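Local atomic coordinates of sugar isomerase (Sinorhizobium meliloti, PDB entry 3QC0), a protein that binds a zinc ion in a xylose isomerase-like TIM barrel and probably catalyses the isomerisation of a sugar. Residues Ala97-Leu102 and Pro138-Pro143; Ile35-Asp40 and Thr62-Gly67. One frame throughout, in Å; residues are numbered along the deposited sequence. Where two conformers were deposited one is given.

Overall arrangement
Both contacts are buried joints between neighbouring parallel strands of one eight-stranded TIM barrel, and together they illustrate how a closed sheet can differ from seam to seam. Contact 2 (35-40 with 62-67) joins the second and third strands, contact 1 (97-102 with 138-143) the fourth and fifth. Strands 60-68 and 100-103 are themselves neighbours, so the four segments run consecutively round the wall; Leu64 N meets Cys99 O and Gly67 N meets Val101 O across that middle seam. Contact 1 is regular ladder and aliphatic packing, ending at a zinc ligand. Contact 2 leaves the ladder early: Trp38 and Arg66 take over near the zinc site and bound ligand, while Arg39 turns to helix 75-94.

Contact 1 of 2, residues Ala97-Leu102 and Pro138-Pro143; sequences ADCLVL and PLAIEP
Leu100 and Leu102 hydrogen-bond to Pro138, Ala140 and Glu142 in the zigzag that defines a parallel pair. Leu100 N donates its N-H to Pro138 O at 2.9 Å, arriving nearly in line with the carbonyl bond, and Leu100 O accepts from Ala140 N in a bond almost straight at hydrogen (173°). Leu102 N reaches back to Ala140 O at 2.8 Å. Leu102 O is gripped twice, by Glu142 N at 3.1 Å and by a water that also donates to Glu142 O, bridging the two backbones beyond the last rung.

Apolar contact divides between the two faces. On the face of Leu100, Leu102 and Leu139, Leu100 and Leu139 lie side by side and point the same way, their CD2 methyls 4.0 Å apart. Leu102 comes obliquely across Leu139, CD1 against CB. On the other face, Cys99 holds SG between its backbone N and carbonyl carbon (chi1 65°), and SG rests against Ala140 CB at 3.6 Å. In one of its two conformers Glu142 has CG anti to its backbone N, and its side chain meets Val101 obliquely, OE1 lying 3.6 Å from Val101 CG1. At the start of the pair, Pro138 CG and CD each come to 3.4 Å from Asp98 O.

Asp98 also forms a salt bridge to Lys60. Glu142, whose N-H makes the last ladder bond, binds the zinc ion through OE2 with Asp177, His204 and Glu248. In the beta-alpha-beta unit made with helix 114-135, the leucine face packs on that helix and on helix 75-94, while strands 60-68 and 172-177 continue the barrel.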
ATOM      1  N   ALA A  97      11.877  14.342  24.002  1.00 20.51           N
ATOM      2  CA  ALA A  97      11.176  14.147  22.722  1.00 19.80           C
ATOM      3  C   ALA A  97       9.668  14.483  22.792  1.00 19.53           C
ATOM      4  O   ALA A  97       8.977  14.140  23.757  1.00 20.03           O
ATOM      5  CB  ALA A  97      11.360  12.709  22.200  1.00 19.69           C
ATOM      6  N   ASP A  98       9.162  15.131  21.746  1.00 19.29           N
ATOM      7  CA  ASP A  98       7.755  15.481  21.684  1.00 18.93           C
ATOM      8  C   ASP A  98       6.848  14.239  21.579  1.00 18.24           C
ATOM      9  O   ASP A  98       5.675  14.290  21.942  1.00 18.76           O
ATOM     10  CB  ASP A  98       7.488  16.388  20.487  1.00 19.89           C
ATOM     11  CG  ASP A  98       8.050  17.793  20.676  1.00 21.30           C
ATOM     12  OD1 ASP A  98       8.513  18.115  21.792  1.00 23.56           O
ATOM     13  OD2 ASP A  98       8.001  18.585  19.710  1.00 25.63           O
ATOM     14  N   CYS A  99       7.390  13.149  21.039  1.00 17.75           N
ATOM     15  CA  CYS A  99       6.696  11.879  21.054  1.00 16.72           C
ATOM     16  C   CYS A  99       7.692  10.763  20.822  1.00 15.96           C
ATOM     17  O   CYS A  99       8.837  11.009  20.355  1.00 16.18           O
ATOM     18  CB  CYS A  99       5.574  11.791  19.963  1.00 16.46           C
ATOM     19  SG  CYS A  99       6.172  11.843  18.268  1.00 18.12           S
ATOM     20  N   LEU A 100       7.246   9.540  21.141  1.00 15.41           N
ATOM     21  CA  LEU A 100       7.920   8.312  20.714  1.00 13.84           C
ATOM     22  C   LEU A 100       7.110   7.750  19.555  1.00 14.60           C
ATOM     23  O   LEU A 100       5.927   7.460  19.729  1.00 14.65           O
ATOM     24  CB  LEU A 100       7.934   7.301  21.850  1.00 14.44           C
ATOM     25  CG  LEU A 100       8.537   5.937  21.501  1.00 12.38           C
ATOM     26  CD1 LEU A 100       9.992   6.017  21.084  1.00 12.85           C
ATOM     27  CD2 LEU A 100       8.324   4.891  22.612  1.00 13.21           C
ATOM     28  N   VAL A 101       7.752   7.633  18.405  1.00 14.75           N
ATOM     29  CA  VAL A 101       7.099   7.073  17.231  1.00 14.14           C
ATOM     30  C   VAL A 101       7.001   5.551  17.374  1.00 13.65           C
ATOM     31  O   VAL A 101       7.957   4.913  17.780  1.00 13.68           O
ATOM     32  CB  VAL A 101       7.870   7.470  15.957  1.00 15.28           C
ATOM     33  CG1 VAL A 101       7.278   6.783  14.728  1.00 18.64           C
ATOM     34  CG2 VAL A 101       7.849   9.007  15.773  1.00 17.61           C
ATOM     35  N   LEU A 102       5.837   4.979  17.047  1.00 12.56           N
ATOM     36  CA  LEU A 102       5.621   3.558  17.155  1.00 11.93           C
ATOM     37  C   LEU A 102       5.381   2.966  15.761  1.00 11.88           C
ATOM     38  O   LEU A 102       4.411   3.336  15.074  1.00 13.17           O
ATOM     39  CB  LEU A 102       4.433   3.182  18.054  1.00 12.44           C
ATOM     40  CG  LEU A 102       4.468   3.719  19.500  1.00 11.42           C
ATOM     41  CD1 LEU A 102       3.164   3.258  20.200  1.00 15.04           C
ATOM     42  CD2 LEU A 102       5.713   3.244  20.242  1.00 13.43           C
ATOM     43  N   PRO A 138       4.283  11.350  24.967  1.00 16.89           N
ATOM     44  CA  PRO A 138       3.178  10.944  24.059  1.00 15.73           C
ATOM     45  C   PRO A 138       3.616   9.816  23.152  1.00 15.37           C
ATOM     46  O   PRO A 138       4.752   9.831  22.683  1.00 14.68           O
ATOM     47  CB  PRO A 138       2.905  12.211  23.254  1.00 16.66           C
ATOM     48  CG  PRO A 138       3.372  13.338  24.229  1.00 17.18           C
ATOM     49  CD  PRO A 138       4.636  12.776  24.789  1.00 17.84           C
ATOM     50  N   LEU A 139       2.728   8.846  22.957  1.00 13.45           N
ATOM     51  CA  LEU A 139       3.001   7.752  22.021  1.00 12.90           C
ATOM     52  C   LEU A 139       2.350   8.107  20.700  1.00 13.98           C
ATOM     53  O   LEU A 139       1.152   8.350  20.659  1.00 14.56           O
ATOM     54  CB  LEU A 139       2.436   6.431  22.546  1.00 12.80           C
ATOM     55  CG  LEU A 139       3.056   5.936  23.872  1.00 13.00           C
ATOM     56  CD1 LEU A 139       2.431   4.584  24.309  1.00 14.11           C
ATOM     57  CD2 LEU A 139       4.613   5.858  23.810  1.00 13.83           C
ATOM     58  N   ALA A 140       3.117   8.080  19.620  1.00 13.53           N
ATOM     59  CA  ALA A 140       2.613   8.415  18.289  1.00 13.72           C
ATOM     60  C   ALA A 140       2.580   7.169  17.437  1.00 13.45           C
ATOM     61  O   ALA A 140       3.621   6.719  16.951  1.00 13.83           O
ATOM     62  CB  ALA A 140       3.501   9.500  17.620  1.00 13.71           C
ATOM     63  N   ILE A 141       1.388   6.611  17.249  1.00 12.98           N
ATOM     64  CA  ILE A 141       1.206   5.506  16.301  1.00 12.28           C
ATOM     65  C   ILE A 141       1.410   6.064  14.906  1.00 12.11           C
ATOM     66  O   ILE A 141       0.706   7.003  14.482  1.00 13.77           O
ATOM     67  CB  ILE A 141      -0.210   4.904  16.408  1.00 12.93           C
ATOM     68  CG1 ILE A 141      -0.532   4.401  17.821  1.00 13.03           C
ATOM     69  CG2 ILE A 141      -0.405   3.782  15.344  1.00 13.61           C
ATOM     70  CD1 ILE A 141      -1.993   3.944  18.009  1.00 14.30           C
ATOM     71  N   GLU A 142       2.351   5.467  14.192  0.61 12.31           N
ATOM     72  CA  GLU A 142       2.636   5.873  12.804  0.61 12.75           C
ATOM     73  C   GLU A 142       2.001   4.828  11.879  0.61 12.24           C
ATOM     74  O   GLU A 142       2.509   3.727  11.758  0.61 11.85           O
ATOM     75  CB  GLU A 142       4.137   5.973  12.551  0.61 13.06           C
ATOM     76  CG  GLU A 142       4.449   6.683  11.237  0.61 13.33           C
ATOM     77  CD  GLU A 142       5.910   6.683  10.873  0.61 15.86           C
ATOM     78  OE1 GLU A 142       6.624   5.806  11.362  0.61 16.52           O
ATOM     79  OE2 GLU A 142       6.299   7.572  10.095  0.61 14.58           O
ATOM     80  N   PRO A 143       0.838   5.144  11.284  1.00 12.46           N
ATOM     81  CA  PRO A 143       0.394   4.187  10.233  1.00 11.42           C
ATOM     82  C   PRO A 143       1.466   4.135   9.148  1.00 11.74           C
ATOM     83  O   PRO A 143       1.994   5.183   8.750  1.00 12.66           O
ATOM     84  CB  PRO A 143      -0.927   4.786   9.734  1.00 11.91           C
ATOM     85  CG  PRO A 143      -0.856   6.242  10.100  1.00 13.66           C
ATOM     86  CD  PRO A 143      -0.054   6.298  11.396  1.00 13.58           C
TER
HETATM   87  O   HOH W   1       2.807   1.694  13.390  1.00 16.77           O

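Contact 2 of 2, residues Ile35-Asp40 and Thr62-Gly67; sequences IAPWRD and TGLCRG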
ATOM      1  N   ILE A  35      15.123  18.080  15.443  1.00 22.27           N
ATOM      2  CA  ILE A  35      15.607  16.839  14.874  1.00 22.51           C
ATOM      3  C   ILE A  35      14.686  15.704  15.317  1.00 21.70           C
ATOM      4  O   ILE A  35      13.901  15.849  16.256  1.00 20.62           O
ATOM      5  CB  ILE A  35      17.086  16.530  15.273  1.00 23.21           C
ATOM      6  CG1 ILE A  35      17.265  16.432  16.808  1.00 23.47           C
ATOM      7  CG2 ILE A  35      18.017  17.620  14.710  1.00 24.37           C
ATOM      8  CD1 ILE A  35      18.490  15.652  17.198  1.00 25.63           C
ATOM      9  N   ALA A  36      14.833  14.570  14.650  1.00 20.60           N
ATOM     10  CA  ALA A  36      14.275  13.307  15.122  1.00 19.20           C
ATOM     11  C   ALA A  36      15.336  12.241  14.934  1.00 19.87           C
ATOM     12  O   ALA A  36      15.550  11.751  13.822  1.00 18.50           O
ATOM     13  CB  ALA A  36      12.974  12.963  14.370  1.00 19.17           C
ATOM     14  N   PRO A  37      16.068  11.913  16.015  1.00 17.83           N
ATOM     15  CA  PRO A  37      17.055  10.871  15.925  1.00 18.89           C
ATOM     16  C   PRO A  37      16.460   9.481  16.099  1.00 18.47           C
ATOM     17  O   PRO A  37      15.314   9.332  16.545  1.00 18.04           O
ATOM     18  CB  PRO A  37      17.973  11.173  17.096  1.00 18.89           C
ATOM     19  CG  PRO A  37      17.013  11.641  18.163  1.00 18.48           C
ATOM     20  CD  PRO A  37      15.939  12.429  17.390  1.00 18.88           C
ATOM     21  N   TRP A  38      17.274   8.492  15.751  1.00 18.96           N
ATOM     22  CA  TRP A  38      16.937   7.112  15.937  1.00 18.37           C
ATOM     23  C   TRP A  38      17.673   6.518  17.123  1.00 18.56           C
ATOM     24  O   TRP A  38      18.779   6.976  17.504  1.00 18.94           O
ATOM     25  CB  TRP A  38      17.256   6.321  14.665  1.00 18.45           C
ATOM     26  CG  TRP A  38      16.355   6.644  13.529  1.00 18.27           C
ATOM     27  CD1 TRP A  38      16.121   7.863  12.974  1.00 18.64           C
ATOM     28  CD2 TRP A  38      15.498   5.726  12.831  1.00 17.88           C
ATOM     29  NE1 TRP A  38      15.191   7.759  11.969  1.00 19.75           N
ATOM     30  CE2 TRP A  38      14.806   6.458  11.869  1.00 17.31           C
ATOM     31  CE3 TRP A  38      15.290   4.354  12.915  1.00 18.55           C
ATOM     32  CZ2 TRP A  38      13.917   5.863  10.978  1.00 18.50           C
ATOM     33  CZ3 TRP A  38      14.382   3.770  12.030  1.00 19.95           C
ATOM     34  CH2 TRP A  38      13.701   4.529  11.110  1.00 19.92           C
ATOM     35  N   ARG A  39      17.108   5.465  17.694  1.00 17.97           N
ATOM     36  CA  ARG A  39      17.647   4.910  18.930  1.00 18.90           C
ATOM     37  C   ARG A  39      19.056   4.361  18.761  1.00 20.08           C
ATOM     38  O   ARG A  39      19.862   4.450  19.694  1.00 21.21           O
ATOM     39  CB  ARG A  39      16.724   3.827  19.456  1.00 18.43           C
ATOM     40  CG  ARG A  39      15.378   4.410  19.926  1.00 17.81           C
ATOM     41  CD  ARG A  39      14.459   3.324  20.336  1.00 19.17           C
ATOM     42  NE  ARG A  39      14.868   2.651  21.547  1.00 17.54           N
ATOM     43  CZ  ARG A  39      14.442   1.446  21.926  1.00 19.45           C
ATOM     44  NH1 ARG A  39      13.627   0.741  21.140  1.00 19.64           N
ATOM     45  NH2 ARG A  39      14.806   0.926  23.041  1.00 22.71           N
ATOM     46  N   ASP A  40      19.362   3.835  17.585  1.00 20.83           N
ATOM     47  CA  ASP A  40      20.712   3.293  17.317  1.00 23.01           C
ATOM     48  C   ASP A  40      21.719   4.410  17.273  1.00 23.66           C
ATOM     49  O   ASP A  40      22.836   4.229  17.768  1.00 25.41           O
ATOM     50  CB  ASP A  40      20.785   2.394  16.069  1.00 23.60           C
ATOM     51  CG  ASP A  40      20.323   3.066  14.783  1.00 26.05           C
ATOM     52  OD1 ASP A  40      19.667   4.112  14.788  1.00 26.17           O
ATOM     53  OD2 ASP A  40      20.620   2.478  13.715  1.00 32.04           O
ATOM     54  N   THR A  62      11.250  16.324  17.420  1.00 20.79           N
ATOM     55  CA  THR A  62       9.871  16.120  16.940  1.00 20.23           C
ATOM     56  C   THR A  62       9.427  14.667  17.150  1.00 19.82           C
ATOM     57  O   THR A  62       8.224  14.367  17.117  1.00 20.10           O
ATOM     58  CB  THR A  62       9.724  16.548  15.454  1.00 20.07           C
ATOM     59  OG1 THR A  62      10.795  15.992  14.686  1.00 19.83           O
ATOM     60  CG2 THR A  62       9.714  18.085  15.348  1.00 22.70           C
ATOM     61  N   GLY A  63      10.398  13.775  17.331  1.00 18.93           N
ATOM     62  CA  GLY A  63      10.151  12.387  17.650  1.00 18.17           C
ATOM     63  C   GLY A  63      11.436  11.684  18.037  1.00 18.63           C
ATOM     64  O   GLY A  63      12.534  12.216  17.781  1.00 19.19           O
ATOM     65  N   LEU A  64      11.295  10.509  18.644  1.00 16.67           N
ATOM     66  CA  LEU A  64      12.380   9.525  18.729  1.00 17.08           C
ATOM     67  C   LEU A  64      11.902   8.303  17.935  1.00 15.51           C
ATOM     68  O   LEU A  64      10.787   7.802  18.155  1.00 15.39           O
ATOM     69  CB  LEU A  64      12.675   9.125  20.171  1.00 16.61           C
ATOM     70  CG  LEU A  64      13.735   8.048  20.386  1.00 16.71           C
ATOM     71  CD1 LEU A  64      15.142   8.498  19.883  1.00 16.50           C
ATOM     72  CD2 LEU A  64      13.793   7.620  21.871  1.00 16.51           C
ATOM     73  N   CYS A  65      12.748   7.836  17.021  1.00 16.48           N
ATOM     74  CA  CYS A  65      12.443   6.661  16.215  1.00 15.87           C
ATOM     75  C   CYS A  65      13.243   5.452  16.679  1.00 15.93           C
ATOM     76  O   CYS A  65      14.493   5.495  16.637  1.00 17.61           O
ATOM     77  CB  CYS A  65      12.769   6.909  14.759  1.00 16.42           C
ATOM     78  SG  CYS A  65      11.703   8.080  13.949  1.00 22.86           S
ATOM     79  N   ARG A  66      12.626   4.350  17.104  1.00 15.15           N
ATOM     80  CA  ARG A  66      11.188   4.149  17.255  1.00 14.66           C
ATOM     81  C   ARG A  66      10.959   3.032  18.243  1.00 14.36           C
ATOM     82  O   ARG A  66      11.815   2.169  18.462  1.00 15.33           O
ATOM     83  CB  ARG A  66      10.510   3.786  15.893  1.00 15.23           C
ATOM     84  CG  ARG A  66      10.906   2.455  15.253  1.00 16.48           C
ATOM     85  CD  ARG A  66      12.229   2.453  14.625  1.00 17.50           C
ATOM     86  NE  ARG A  66      12.415   1.393  13.621  1.00 17.00           N
ATOM     87  CZ  ARG A  66      13.263   0.391  13.643  1.00 22.92           C
ATOM     88  NH1 ARG A  66      14.173   0.205  14.618  1.00 25.92           N
ATOM     89  NH2 ARG A  66      13.242  -0.434  12.584  1.00 24.57           N
ATOM     90  N   GLY A  67       9.753   3.010  18.802  1.00 13.16           N
ATOM     91  CA  GLY A  67       9.236   1.846  19.491  1.00 12.42           C
ATOM     92  C   GLY A  67       8.321   1.071  18.545  1.00 11.86           C
ATOM     93  O   GLY A  67       8.356   1.273  17.322  1.00 13.03           O
TER
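Thr62 opens the seam by donating its backbone N-H to Ile35 O at 2.9 Å. Its OG1 lies near Ala36 CB but is held by Glu246 and Ser8. Gly63 O, buried here, has no hydrogen-bond partner in the model; it makes a CA-H...O contact with Ala36 CA and lies 3.4 Å from Pro37 CD. At Leu64, CG lies anti to the backbone N (chi1 177°) and touches Arg39 CG; CD1 meets Pro37 CG at 4.0 Å, the two side chains crossing at about a right angle.

Cys65 N binds Pro37 O in a nearly linear bond (177°). Here strand 34-36 has ended, yet its chain still follows strand 60-68 as Trp38 takes the N-cap position of helix 39-45, within the second-to-third strand crossover of the TIM barrel. Cys65 O receives Arg39 N at 2.8 Å. Cys65 CB makes a CH-pi contact over the face of the Trp38 five-membered ring, 3.5 Å from its centroid, and SG a sulfur-aromatic contact at 4.3 Å over the same ring; NE1 of that indole hydrogen-bonds Asn10 OD1.

A cis peptide leads into Arg66, whose NE comes obliquely to Trp38 CZ3 at 3.5 Å, guanidinium and indole 45° apart; NE also hydrogen-bonds an unidentified ligand. An alanine in place of Trp38 removes the indole, which would probably uncover Cys65 CB and SG, leave Arg66 NE without the ring it packs on, and leave Asn10 OD1 without its NE1 donor. Arg66 O lies at the guanidinium edge of Arg39, which forms salt bridges with Glu91 and Asp84 of helix 75-94.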